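Local coordinates for molybdopterin adenylyltransferase (Pyrococcus furiosus, PDB 4LHB), which catalyses the transfer of an adenylyl group from ATP to molybdopterin, a step in the synthesis of the molybdenum cofactor, at residues T99-R104 / T137-A142; L119-V124 / A142-I147; E151-V156 / H179-A184. One frame throughout, in Å; residues are numbered along the deposited sequence.

Interaction 1: T99-R104 / T137-A142; sequences TGITRR and TVLTRA. With SO4 (sulfate ion), chain F.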
ATOM      1  N   THR C  99     -15.257 -10.398 -10.548  1.00 27.32           N
ATOM      2  CA  THR C  99     -13.933 -10.741 -10.049  1.00 29.19           C
ATOM      3  C   THR C  99     -12.903 -10.788 -11.163  1.00 28.93           C
ATOM      4  O   THR C  99     -11.716 -10.893 -10.893  1.00 28.80           O
ATOM      5  CB  THR C  99     -13.849 -12.095  -9.290  1.00 27.26           C
ATOM      6  OG1 THR C  99     -13.985 -13.183 -10.217  1.00 25.25           O
ATOM      7  CG2 THR C  99     -14.804 -12.172  -8.049  1.00 24.79           C
ATOM      8  N   GLY C 100     -13.353 -10.673 -12.405  1.00 30.23           N
ATOM      9  CA  GLY C 100     -12.439 -10.731 -13.574  1.00 30.33           C
ATOM     10  C   GLY C 100     -11.569  -9.516 -13.858  1.00 29.63           C
ATOM     11  O   GLY C 100     -11.427  -8.592 -13.046  1.00 24.55           O
ATOM     12  N   ILE C 101     -11.005  -9.520 -15.057  1.00 31.59           N
ATOM     13  CA  ILE C 101     -10.076  -8.485 -15.462  1.00 32.26           C
ATOM     14  C   ILE C 101     -10.632  -7.375 -16.413  1.00 36.41           C
ATOM     15  O   ILE C 101      -9.843  -6.564 -16.952  1.00 37.82           O
ATOM     16  CB  ILE C 101      -8.795  -9.124 -16.037  1.00 31.03           C
ATOM     17  CG1 ILE C 101      -9.100  -9.923 -17.313  1.00 29.85           C
ATOM     18  CG2 ILE C 101      -8.085  -9.931 -14.951  1.00 27.58           C
ATOM     19  CD1 ILE C 101      -7.844 -10.199 -18.119  1.00 28.64           C
ATOM     20  N   THR C 102     -11.960  -7.269 -16.583  1.00 38.47           N
ATOM     21  CA  THR C 102     -12.539  -6.146 -17.382  1.00 37.30           C
ATOM     22  C   THR C 102     -12.625  -4.918 -16.522  1.00 39.07           C
ATOM     23  O   THR C 102     -12.416  -5.007 -15.305  1.00 39.76           O
ATOM     24  CB  THR C 102     -13.952  -6.424 -17.865  1.00 37.90           C
ATOM     25  OG1 THR C 102     -14.865  -6.459 -16.750  1.00 39.29           O
ATOM     26  CG2 THR C 102     -14.022  -7.739 -18.662  1.00 35.94           C
ATOM     27  N   ARG C 103     -12.959  -3.783 -17.140  1.00 46.63           N
ATOM     28  CA  ARG C 103     -13.056  -2.449 -16.457  1.00 46.30           C
ATOM     29  C   ARG C 103     -14.290  -2.427 -15.583  1.00 42.06           C
ATOM     30  O   ARG C 103     -14.362  -1.734 -14.589  1.00 40.56           O
ATOM     31  CB  ARG C 103     -13.220  -1.338 -17.497  1.00 52.02           C
ATOM     32  CG  ARG C 103     -12.046  -1.173 -18.438  1.00 57.76           C
ATOM     33  CD  ARG C 103     -12.374  -0.339 -19.683  1.00 61.01           C
ATOM     34  NE  ARG C 103     -11.193  -0.196 -20.540  1.00 61.97           N
ATOM     35  CZ  ARG C 103     -10.120   0.541 -20.232  1.00 61.47           C
ATOM     36  NH1 ARG C 103     -10.070   1.243 -19.096  1.00 57.24           N
ATOM     37  NH2 ARG C 103      -9.088   0.590 -21.072  1.00 59.14           N
ATOM     38  N   ARG C 104     -15.267  -3.191 -16.032  1.00 43.41           N
ATOM     39  CA  ARG C 104     -16.505  -3.468 -15.352  1.00 50.80           C
ATOM     40  C   ARG C 104     -16.278  -4.005 -13.921  1.00 45.83           C
ATOM     41  O   ARG C 104     -16.911  -3.546 -12.982  1.00 42.89           O
ATOM     42  CB  ARG C 104     -17.222  -4.544 -16.211  1.00 64.98           C
ATOM     43  CG  ARG C 104     -18.745  -4.578 -16.238  1.00 75.27           C
ATOM     44  CD  ARG C 104     -19.368  -3.209 -16.428  1.00 84.96           C
ATOM     45  NE  ARG C 104     -18.529  -2.248 -17.147  1.00 91.32           N
ATOM     46  CZ  ARG C 104     -18.820  -0.953 -17.240  1.00 96.21           C
ATOM     47  NH1 ARG C 104     -19.929  -0.483 -16.673  1.00 88.14           N
ATOM     48  NH2 ARG C 104     -18.011  -0.127 -17.909  1.00 96.65           N
ATOM     49  N   THR C 137      -6.396 -20.890 -15.048  1.00 38.85           N
ATOM     50  CA  THR C 137      -6.498 -20.338 -13.686  1.00 37.98           C
ATOM     51  C   THR C 137      -5.734 -19.013 -13.521  1.00 38.44           C
ATOM     52  O   THR C 137      -5.925 -18.290 -12.553  1.00 43.11           O
ATOM     53  CB  THR C 137      -6.071 -21.332 -12.586  1.00 38.80           C
ATOM     54  OG1 THR C 137      -4.934 -22.090 -13.023  1.00 40.91           O
ATOM     55  CG2 THR C 137      -7.247 -22.258 -12.187  1.00 36.70           C
ATOM     56  N   VAL C 138      -4.891 -18.688 -14.484  1.00 38.19           N
ATOM     57  CA  VAL C 138      -4.184 -17.398 -14.525  1.00 37.97           C
ATOM     58  C   VAL C 138      -5.185 -16.224 -14.493  1.00 38.59           C
ATOM     59  O   VAL C 138      -4.868 -15.167 -13.948  1.00 37.62           O
ATOM     60  CB  VAL C 138      -3.202 -17.388 -15.741  1.00 36.55           C
ATOM     61  CG1 VAL C 138      -2.760 -16.004 -16.164  1.00 35.38           C
ATOM     62  CG2 VAL C 138      -2.001 -18.271 -15.405  1.00 35.45           C
ATOM     63  N   LEU C 139      -6.394 -16.438 -15.027  1.00 36.44           N
ATOM     64  CA  LEU C 139      -7.469 -15.463 -14.945  1.00 37.82           C
ATOM     65  C   LEU C 139      -8.346 -15.611 -13.719  1.00 43.71           C
ATOM     66  O   LEU C 139      -9.131 -14.719 -13.437  1.00 47.91           O
ATOM     67  CB  LEU C 139      -8.376 -15.544 -16.183  1.00 36.51           C
ATOM     68  CG  LEU C 139      -7.710 -14.987 -17.427  1.00 35.99           C
ATOM     69  CD1 LEU C 139      -8.545 -15.235 -18.645  1.00 34.38           C
ATOM     70  CD2 LEU C 139      -7.464 -13.510 -17.233  1.00 36.88           C
ATOM     71  N   THR C 140      -8.278 -16.739 -13.019  1.00 47.21           N
ATOM     72  CA  THR C 140      -9.186 -16.943 -11.897  1.00 52.29           C
ATOM     73  C   THR C 140      -8.794 -16.031 -10.738  1.00 53.08           C
ATOM     74  O   THR C 140      -7.624 -16.029 -10.256  1.00 50.13           O
ATOM     75  CB  THR C 140      -9.206 -18.373 -11.332  1.00 53.21           C
ATOM     76  OG1 THR C 140      -9.349 -19.330 -12.372  1.00 49.68           O
ATOM     77  CG2 THR C 140     -10.368 -18.506 -10.395  1.00 56.05           C
ATOM     78  N   ARG C 141      -9.771 -15.248 -10.303  1.00 47.72           N
ATOM     79  CA  ARG C 141      -9.563 -14.426  -9.128  1.00 48.53           C
ATOM     80  C   ARG C 141     -10.713 -14.651  -8.152  1.00 40.51           C
ATOM     81  O   ARG C 141     -11.870 -14.806  -8.531  1.00 39.61           O
ATOM     82  CB  ARG C 141      -9.326 -12.963  -9.531  1.00 51.12           C
ATOM     83  CG  ARG C 141      -8.330 -12.822 -10.703  1.00 56.06           C
ATOM     84  CD  ARG C 141      -7.774 -11.409 -10.939  1.00 52.56           C
ATOM     85  NE  ARG C 141      -8.804 -10.451 -10.590  1.00 50.71           N
ATOM     86  CZ  ARG C 141      -8.591  -9.193 -10.248  1.00 49.38           C
ATOM     87  NH1 ARG C 141      -7.358  -8.683 -10.256  1.00 50.09           N
ATOM     88  NH2 ARG C 141      -9.635  -8.434  -9.923  1.00 48.01           N
ATOM     89  N   ALA C 142     -10.362 -14.774  -6.893  1.00 36.96           N
ATOM     90  CA  ALA C 142     -11.338 -15.057  -5.853  1.00 35.18           C
ATOM     91  C   ALA C 142     -10.598 -14.764  -4.616  1.00 34.04           C
ATOM     92  O   ALA C 142      -9.384 -14.898  -4.579  1.00 30.63           O
ATOM     93  CB  ALA C 142     -11.730 -16.513  -5.845  1.00 36.38           C
TER
HETATM   94  S   SO4 F 201     -16.588 -12.997 -13.155  1.00 51.28           S
HETATM   95  O1  SO4 F 201     -17.948 -12.705 -13.641  1.00 47.42           O
HETATM   96  O2  SO4 F 201     -15.556 -12.210 -13.852  1.00 60.17           O
HETATM   97  O3  SO4 F 201     -16.522 -12.586 -11.730  1.00 58.63           O
HETATM   98  O4  SO4 F 201     -16.248 -14.440 -13.370  1.00 56.01           O

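Interaction 2: L119-V124 / A142-I147; sequences LSFGEV and ATAGII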
ATOM      1  N   LEU C 119      -7.395 -14.254   3.766  1.00 33.32           N
ATOM      2  CA  LEU C 119      -7.234 -15.705   3.828  1.00 32.66           C
ATOM      3  C   LEU C 119      -6.487 -16.114   2.593  1.00 33.26           C
ATOM      4  O   LEU C 119      -6.366 -15.322   1.688  1.00 40.38           O
ATOM      5  CB  LEU C 119      -8.583 -16.421   3.958  1.00 28.78           C
ATOM      6  CG  LEU C 119      -9.411 -16.043   5.205  1.00 30.79           C
ATOM      7  CD1 LEU C 119     -10.800 -16.706   5.345  1.00 28.55           C
ATOM      8  CD2 LEU C 119      -8.602 -16.248   6.462  1.00 28.23           C
ATOM      9  N   SER C 120      -5.967 -17.339   2.564  1.00 34.16           N
ATOM     10  CA  SER C 120      -5.323 -17.919   1.356  1.00 33.61           C
ATOM     11  C   SER C 120      -6.363 -18.642   0.480  1.00 33.32           C
ATOM     12  O   SER C 120      -6.059 -19.628  -0.204  1.00 36.36           O
ATOM     13  CB  SER C 120      -4.273 -18.938   1.755  1.00 33.60           C
ATOM     14  OG  SER C 120      -3.596 -18.543   2.935  1.00 41.68           O
ATOM     15  N   PHE C 121      -7.596 -18.164   0.512  1.00 31.36           N
ATOM     16  CA  PHE C 121      -8.671 -18.797  -0.211  1.00 30.46           C
ATOM     17  C   PHE C 121      -8.475 -18.858  -1.718  1.00 30.92           C
ATOM     18  O   PHE C 121      -8.877 -19.825  -2.356  1.00 29.90           O
ATOM     19  CB  PHE C 121      -9.966 -18.096   0.126  1.00 31.16           C
ATOM     20  CG  PHE C 121     -11.130 -18.655  -0.577  1.00 32.02           C
ATOM     21  CD1 PHE C 121     -11.933 -19.589   0.046  1.00 32.10           C
ATOM     22  CD2 PHE C 121     -11.420 -18.254  -1.867  1.00 32.49           C
ATOM     23  CE1 PHE C 121     -13.024 -20.141  -0.618  1.00 36.16           C
ATOM     24  CE2 PHE C 121     -12.508 -18.785  -2.542  1.00 35.75           C
ATOM     25  CZ  PHE C 121     -13.317 -19.742  -1.918  1.00 36.68           C
ATOM     26  N   GLY C 122      -7.851 -17.838  -2.298  1.00 32.59           N
ATOM     27  CA  GLY C 122      -7.727 -17.778  -3.752  1.00 30.40           C
ATOM     28  C   GLY C 122      -6.798 -18.836  -4.227  1.00 31.64           C
ATOM     29  O   GLY C 122      -7.015 -19.446  -5.275  1.00 33.84           O
ATOM     30  N   GLU C 123      -5.720 -19.032  -3.467  1.00 36.45           N
ATOM     31  CA  GLU C 123      -4.712 -20.026  -3.832  1.00 35.96           C
ATOM     32  C   GLU C 123      -5.339 -21.388  -3.829  1.00 35.33           C
ATOM     33  O   GLU C 123      -5.140 -22.148  -4.772  1.00 35.86           O
ATOM     34  CB  GLU C 123      -3.600 -20.085  -2.826  1.00 40.05           C
ATOM     35  CG  GLU C 123      -2.779 -18.839  -2.651  1.00 46.14           C
ATOM     36  CD  GLU C 123      -1.423 -19.157  -2.029  1.00 50.47           C
ATOM     37  OE1 GLU C 123      -1.178 -20.320  -1.622  1.00 54.63           O
ATOM     38  OE2 GLU C 123      -0.585 -18.247  -1.938  1.00 52.99           O
ATOM     39  N   VAL C 124      -6.088 -21.691  -2.761  1.00 32.50           N
ATOM     40  CA  VAL C 124      -6.730 -23.003  -2.619  1.00 34.02           C
ATOM     41  C   VAL C 124      -7.768 -23.216  -3.725  1.00 35.19           C
ATOM     42  O   VAL C 124      -7.735 -24.228  -4.458  1.00 34.99           O
ATOM     43  CB  VAL C 124      -7.296 -23.202  -1.199  1.00 32.21           C
ATOM     44  CG1 VAL C 124      -8.272 -24.361  -1.190  1.00 29.08           C
ATOM     45  CG2 VAL C 124      -6.122 -23.403  -0.214  1.00 29.41           C
ATOM     46  N   ALA C 142     -10.362 -14.774  -6.893  1.00 36.96           N
ATOM     47  CA  ALA C 142     -11.338 -15.057  -5.853  1.00 35.18           C
ATOM     48  C   ALA C 142     -10.598 -14.764  -4.616  1.00 34.04           C
ATOM     49  O   ALA C 142      -9.384 -14.898  -4.579  1.00 30.63           O
ATOM     50  CB  ALA C 142     -11.730 -16.513  -5.845  1.00 36.38           C
ATOM     51  N   THR C 143     -11.316 -14.363  -3.590  1.00 35.56           N
ATOM     52  CA  THR C 143     -10.652 -13.925  -2.374  1.00 33.82           C
ATOM     53  C   THR C 143     -11.568 -14.163  -1.216  1.00 28.28           C
ATOM     54  O   THR C 143     -12.772 -14.342  -1.406  1.00 26.48           O
ATOM     55  CB  THR C 143     -10.303 -12.419  -2.454  1.00 35.53           C
ATOM     56  OG1 THR C 143      -9.425 -12.084  -1.370  1.00 43.06           O
ATOM     57  CG2 THR C 143     -11.573 -11.535  -2.391  1.00 31.47           C
ATOM     58  N   ALA C 144     -11.008 -14.121  -0.017  1.00 25.64           N
ATOM     59  CA  ALA C 144     -11.810 -14.198   1.207  1.00 23.55           C
ATOM     60  C   ALA C 144     -11.064 -13.483   2.319  1.00 22.51           C
ATOM     61  O   ALA C 144      -9.834 -13.461   2.331  1.00 25.25           O
ATOM     62  CB  ALA C 144     -12.093 -15.661   1.555  1.00 22.32           C
ATOM     63  N   GLY C 145     -11.777 -12.883   3.251  1.00 21.67           N
ATOM     64  CA  GLY C 145     -11.120 -12.237   4.343  1.00 21.79           C
ATOM     65  C   GLY C 145     -12.102 -11.955   5.437  1.00 24.05           C
ATOM     66  O   GLY C 145     -13.310 -12.186   5.246  1.00 25.30           O
ATOM     67  N   ILE C 146     -11.593 -11.367   6.525  1.00 24.09           N
ATOM     68  CA  ILE C 146     -12.356 -11.059   7.713  1.00 24.76           C
ATOM     69  C   ILE C 146     -12.444  -9.576   7.915  1.00 26.83           C
ATOM     70  O   ILE C 146     -11.423  -8.896   7.969  1.00 26.41           O
ATOM     71  CB  ILE C 146     -11.652 -11.629   8.972  1.00 26.49           C
ATOM     72  CG1 ILE C 146     -11.613 -13.148   8.861  1.00 30.78           C
ATOM     73  CG2 ILE C 146     -12.411 -11.283  10.236  1.00 25.92           C
ATOM     74  CD1 ILE C 146     -10.467 -13.587   7.996  1.00 37.22           C
ATOM     75  N   ILE C 147     -13.659  -9.076   8.091  1.00 28.12           N
ATOM     76  CA  ILE C 147     -13.874  -7.738   8.567  1.00 28.42           C
ATOM     77  C   ILE C 147     -14.230  -7.861  10.057  1.00 30.13           C
ATOM     78  O   ILE C 147     -15.123  -8.595  10.397  1.00 33.72           O
ATOM     79  CB  ILE C 147     -15.077  -7.088   7.820  1.00 29.05           C
ATOM     80  CG1 ILE C 147     -14.930  -7.178   6.292  1.00 28.66           C
ATOM     81  CG2 ILE C 147     -15.319  -5.643   8.272  1.00 24.81           C
ATOM     82  CD1 ILE C 147     -16.106  -6.634   5.473  1.00 25.36           C
TER

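Interaction 3: E151-V156 / H179-A184; sequences ERIVVV and HILKHA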
ATOM      1  N   GLU C 151     -15.965  -6.366  18.748  1.00 49.71           N
ATOM      2  CA  GLU C 151     -16.070  -7.794  18.998  1.00 53.39           C
ATOM      3  C   GLU C 151     -16.491  -8.653  17.777  1.00 52.81           C
ATOM      4  O   GLU C 151     -15.917  -9.737  17.544  1.00 53.25           O
ATOM      5  CB  GLU C 151     -17.013  -8.045  20.180  1.00 65.19           C
ATOM      6  CG  GLU C 151     -16.981  -9.484  20.735  1.00 69.69           C
ATOM      7  CD  GLU C 151     -17.214  -9.573  22.243  1.00 80.49           C
ATOM      8  OE1 GLU C 151     -16.785 -10.584  22.834  1.00 80.93           O
ATOM      9  OE2 GLU C 151     -17.811  -8.643  22.852  1.00 88.42           O
ATOM     10  N   ARG C 152     -17.483  -8.186  17.012  1.00 47.43           N
ATOM     11  CA  ARG C 152     -18.034  -8.928  15.843  1.00 37.20           C
ATOM     12  C   ARG C 152     -17.058  -9.205  14.645  1.00 33.86           C
ATOM     13  O   ARG C 152     -16.162  -8.435  14.414  1.00 37.06           O
ATOM     14  CB  ARG C 152     -19.308  -8.211  15.383  1.00 34.44           C
ATOM     15  CG  ARG C 152     -20.087  -8.948  14.326  1.00 35.60           C
ATOM     16  CD  ARG C 152     -21.431  -8.270  14.037  1.00 34.95           C
ATOM     17  NE  ARG C 152     -22.106  -8.976  12.942  1.00 32.32           N
ATOM     18  CZ  ARG C 152     -23.121  -8.505  12.234  1.00 33.27           C
ATOM     19  NH1 ARG C 152     -23.617  -7.302  12.472  1.00 34.74           N
ATOM     20  NH2 ARG C 152     -23.641  -9.238  11.254  1.00 35.44           N
ATOM     21  N   ILE C 153     -17.273 -10.297  13.900  1.00 30.68           N
ATOM     22  CA  ILE C 153     -16.422 -10.800  12.803  1.00 27.98           C
ATOM     23  C   ILE C 153     -17.338 -11.055  11.674  1.00 25.86           C
ATOM     24  O   ILE C 153     -18.439 -11.495  11.904  1.00 23.38           O
ATOM     25  CB  ILE C 153     -15.761 -12.170  13.194  1.00 30.78           C
ATOM     26  CG1 ILE C 153     -14.317 -11.918  13.520  1.00 34.85           C
ATOM     27  CG2 ILE C 153     -15.835 -13.280  12.142  1.00 25.03           C
ATOM     28  CD1 ILE C 153     -14.131 -10.681  14.364  1.00 37.09           C
ATOM     29  N   VAL C 154     -16.922 -10.757  10.450  1.00 26.13           N
ATOM     30  CA  VAL C 154     -17.680 -11.184   9.264  1.00 24.17           C
ATOM     31  C   VAL C 154     -16.731 -11.785   8.265  1.00 23.57           C
ATOM     32  O   VAL C 154     -15.638 -11.295   8.102  1.00 24.11           O
ATOM     33  CB  VAL C 154     -18.496 -10.044   8.620  1.00 23.91           C
ATOM     34  CG1 VAL C 154     -19.233 -10.541   7.390  1.00 20.46           C
ATOM     35  CG2 VAL C 154     -19.517  -9.487   9.615  1.00 24.32           C
ATOM     36  N   VAL C 155     -17.132 -12.859   7.603  1.00 23.69           N
ATOM     37  CA  VAL C 155     -16.225 -13.532   6.699  1.00 23.44           C
ATOM     38  C   VAL C 155     -16.846 -13.296   5.353  1.00 25.05           C
ATOM     39  O   VAL C 155     -18.047 -13.526   5.186  1.00 25.31           O
ATOM     40  CB  VAL C 155     -16.110 -15.068   6.962  1.00 22.92           C
ATOM     41  CG1 VAL C 155     -15.191 -15.758   5.944  1.00 20.84           C
ATOM     42  CG2 VAL C 155     -15.573 -15.311   8.363  1.00 24.05           C
ATOM     43  N   VAL C 156     -16.038 -12.851   4.397  1.00 24.14           N
ATOM     44  CA  VAL C 156     -16.538 -12.572   3.056  1.00 24.66           C
ATOM     45  C   VAL C 156     -15.729 -13.393   2.071  1.00 24.53           C
ATOM     46  O   VAL C 156     -14.519 -13.420   2.146  1.00 26.59           O
ATOM     47  CB  VAL C 156     -16.453 -11.043   2.705  1.00 24.97           C
ATOM     48  CG1 VAL C 156     -17.040 -10.774   1.296  1.00 21.72           C
ATOM     49  CG2 VAL C 156     -17.102 -10.213   3.828  1.00 20.25           C
ATOM     50  N   HIS C 179     -14.382 -23.868  10.550  1.00 27.57           N
ATOM     51  CA  HIS C 179     -12.976 -23.623  10.975  1.00 30.19           C
ATOM     52  C   HIS C 179     -12.687 -22.113  10.979  1.00 29.38           C
ATOM     53  O   HIS C 179     -12.151 -21.513  11.956  1.00 25.84           O
ATOM     54  CB  HIS C 179     -11.963 -24.300  10.067  1.00 32.48           C
ATOM     55  CG  HIS C 179     -11.997 -25.803  10.075  1.00 38.03           C
ATOM     56  ND1 HIS C 179     -12.662 -26.530  10.999  1.00 40.43           N
ATOM     57  CD2 HIS C 179     -11.369 -26.724   9.240  1.00 42.74           C
ATOM     58  CE1 HIS C 179     -12.470 -27.838  10.748  1.00 37.22           C
ATOM     59  NE2 HIS C 179     -11.696 -27.952   9.669  1.00 39.45           N
ATOM     60  N   ILE C 180     -13.099 -21.470   9.890  1.00 30.26           N
ATOM     61  CA  ILE C 180     -12.781 -20.057   9.692  1.00 29.72           C
ATOM     62  C   ILE C 180     -13.488 -19.265  10.771  1.00 30.54           C
ATOM     63  O   ILE C 180     -12.872 -18.434  11.456  1.00 32.09           O
ATOM     64  CB  ILE C 180     -13.138 -19.533   8.278  1.00 25.89           C
ATOM     65  CG1 ILE C 180     -12.296 -20.232   7.214  1.00 24.36           C
ATOM     66  CG2 ILE C 180     -12.822 -18.083   8.242  1.00 25.27           C
ATOM     67  CD1 ILE C 180     -12.824 -20.259   5.809  1.00 22.53           C
ATOM     68  N   LEU C 181     -14.773 -19.522  10.967  1.00 31.60           N
ATOM     69  CA  LEU C 181     -15.493 -18.658  11.911  1.00 32.45           C
ATOM     70  C   LEU C 181     -14.904 -18.783  13.291  1.00 34.25           C
ATOM     71  O   LEU C 181     -14.848 -17.810  14.039  1.00 32.11           O
ATOM     72  CB  LEU C 181     -16.972 -18.976  11.937  1.00 32.35           C
ATOM     73  CG  LEU C 181     -17.758 -18.437  10.735  1.00 32.94           C
ATOM     74  CD1 LEU C 181     -19.077 -19.222  10.646  1.00 32.16           C
ATOM     75  CD2 LEU C 181     -17.931 -16.921  10.907  1.00 28.00           C
ATOM     76  N   LYS C 182     -14.481 -20.006  13.620  1.00 39.79           N
ATOM     77  CA  LYS C 182     -13.997 -20.318  14.960  1.00 42.55           C
ATOM     78  C   LYS C 182     -12.666 -19.610  15.230  1.00 35.79           C
ATOM     79  O   LYS C 182     -12.530 -18.984  16.243  1.00 32.14           O
ATOM     80  CB  LYS C 182     -13.892 -21.853  15.161  1.00 47.75           C
ATOM     81  CG  LYS C 182     -13.744 -22.275  16.626  1.00 53.20           C
ATOM     82  CD  LYS C 182     -12.288 -22.540  17.006  1.00 62.36           C
ATOM     83  CE  LYS C 182     -12.117 -23.075  18.441  1.00 68.91           C
ATOM     84  NZ  LYS C 182     -10.712 -23.564  18.668  1.00 66.22           N
ATOM     85  N   HIS C 183     -11.696 -19.698  14.320  1.00 37.04           N
ATOM     86  CA  HIS C 183     -10.451 -18.951  14.506  1.00 35.98           C
ATOM     87  C   HIS C 183     -10.680 -17.480  14.363  1.00 34.95           C
ATOM     88  O   HIS C 183     -10.056 -16.713  15.073  1.00 37.45           O
ATOM     89  CB  HIS C 183      -9.392 -19.372  13.544  1.00 39.27           C
ATOM     90  CG  HIS C 183      -8.903 -20.780  13.737  1.00 48.13           C
ATOM     91  ND1 HIS C 183      -9.698 -21.859  13.552  1.00 52.28           N
ATOM     92  CD2 HIS C 183      -7.647 -21.271  14.041  1.00 51.57           C
ATOM     93  CE1 HIS C 183      -8.984 -22.977  13.737  1.00 56.92           C
ATOM     94  NE2 HIS C 183      -7.729 -22.620  14.034  1.00 59.88           N
ATOM     95  N   ALA C 184     -11.581 -17.050  13.481  1.00 32.68           N
ATOM     96  CA  ALA C 184     -11.837 -15.607  13.308  1.00 33.72           C
ATOM     97  C   ALA C 184     -12.296 -14.939  14.598  1.00 38.12           C
ATOM     98  O   ALA C 184     -11.926 -13.783  14.832  1.00 40.00           O
ATOM     99  CB  ALA C 184     -12.838 -15.336  12.207  1.00 27.02           C
TER

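Interaction 1: T99-R104 / T137-A142
Arg141 gives up more surface here than any other residue, and it spends much of it on one backbone oxygen. Its NE points almost straight at Thr99 O, 3.0 Å away with an N-H...O angle of 164°, and that oxygen lies at the guanidinium edge, in the plane of the group. NH2 adds a second, weak bond to the same Thr99 O at 3.4 Å. The chain is bent at its third torsion (chi3 -33°), which turns the head so that its NE edge meets the carbonyl oxygen. Arginine suits the place because its head has N-H groups to share: NH2 also forms a salt bridge with Glu109, and NH1 bonds to Glu118 O of the second subunit.

Thr99 also meets the sulfate. Its backbone N donates to sulfate O3 at 2.8 Å, while OG1 sits between that O3 and Arg141 O, its position set by a chi1 of 71° that tucks the hydroxyl between backbone N and carbonyl carbon. Gly100, lacking a side chain, lets the sulfate come close, with O2 3.1 Å from Gly100 N. Gly161 N is a further donor to the ion.

Ile101 adds the apolar part. Its CD1 meets Leu139 CD2 at 3.4 Å, the two branched chains crossing at about a right angle.

Thr99 and Gly100 close the GGTG loop characteristic of the MoaB/Mog family. With its carbonyl side held by Arg141 and its amide side turned to an anion, the loop is consistent with a pocket for a phosphate-bearing ligand, which the sulfate, probably from the crystallisation liquor, may mimic.

Interaction 2: L119-V124 / A142-I147
Phe121 reaches from the first turn of helix 121-133 down onto strand 143-148, and its atoms meet the strand one after another. CB rests on the methyl of Ala144, with Phe121 CB 3.5 Å from Ala144 CB. The ring then leaves with CG anti to the backbone N (chi1 179°), and CG still touches that same methyl. Farther out, CD2 lies 4.1 Å from Thr143 C, which approaches the ring obliquely. CE2 comes last, and here the CB of Ala142 stands at the ring edge, near its plane. The ring also meets Phe157 of strand 153-159, with their planes at about 60°, and Ile172 and Ile173 of helix 163-184.

Small residues suit the strand at this point. Ala142 and Ala144 both direct their methyls at the helix start, leaving room for the bulky ring, while Gly122, with no side chain, brings its CA to 3.4 Å from Ala142 O.

Leu119 holds the other end. Its N donates to Ala144 O at 2.9 Å with an angle of 165°. The bond carries on the antiparallel pairing of strand 117-118 into the residue that follows it. Farther along, Leu119 CD2 packs on Ile146 CD1 at 3.6 Å, the two side chains crossing at about a right angle.

The segments run almost antiparallel, 172° apart: here the chain leaves strand 117-118 and enters a helix packed on the neighbouring strand. One straight backbone bond fixes the register of this turn, and the remainder is apolar burial, which gives the helix start its seat on the sheet.

Interaction 3: E151-V156 / H179-A184
No flat side chain joins Ile153 and Val155 to Ile180, Leu181 and Ala184; the flat group that is touched is the backbone carbonyl of Ala184, whose oxygen lies 3.3 Å from Ile153 CG1, with CD1 of the same side chain a little farther off. The imidazoles of His179 and His183 lie on the side of the helix away from the sheet, where these residues pack on Leu139 and Ile101 of the fourth subunit. His183 turns ND1 back to donate to His179 O at 2.9 Å, with that oxygen tilted 19° out of the ring plane. Since His183 N bonds to the same carbonyl in the ordinary helical way, His179 O accepts two bonds, and the ring has a fixed point on its own helix.

Toward the sheet the side chains are wholly aliphatic. The methyl of Ala184 meets Ile153 CG2 at 3.6 Å; a residue this small lets the last turn of the helix come near the start of the strand. About one helical turn earlier, Ile180 and Leu181 receive Val155: its CG2 touches Leu181 CD2 at 3.8 Å and Ile180 CG2 at 3.9 Å. Its chi1 of 177° puts CG1 anti to the backbone N, and CG1 too reaches Ile180 CG2.

This is a beta-alpha unit of a three-layer alpha-beta-alpha sandwich: strand 153-159 leads into helix 163-184, which doubles back over it, and the axes of strand 153-156 and helix 179-184 approach to 9.1 Å, at 145° to one another. Val154 and Val156 face the opposite layer, where they pack on Ile86 and Leu82 of helix 75-87. Beta-branched valine and isoleucine suit such an inner strand, since they favour extended backbone and offer apolar groups to both helical layers. On the helix, Ile180 also touches Val138 of the fourth subunit, and Ile153 packs on Arg103 of that subunit.

Interactions 1 and 2 share Ala142, where the loop after helix 121-133 enters strand 143-148; their segments alternate along the chain and their centres are 14 Å apart. Interaction 3 follows in sequence, centred 12 Å from interaction 2 and 26 Å from interaction 1, on the other side of the chain's centre. Neighbouring antiparallel strands join interactions 2 and 3: Val154 N and Val156 N probably bond to Ile147 O and Gly145 O, and Leu119 packs on Ile180. Strands 143-148 and 153-159 of one sheet thus link these two, while interaction 1 lies in loops at its end. All three contacts also border other subunits, so each lies near a subunit interface of the homohexamer.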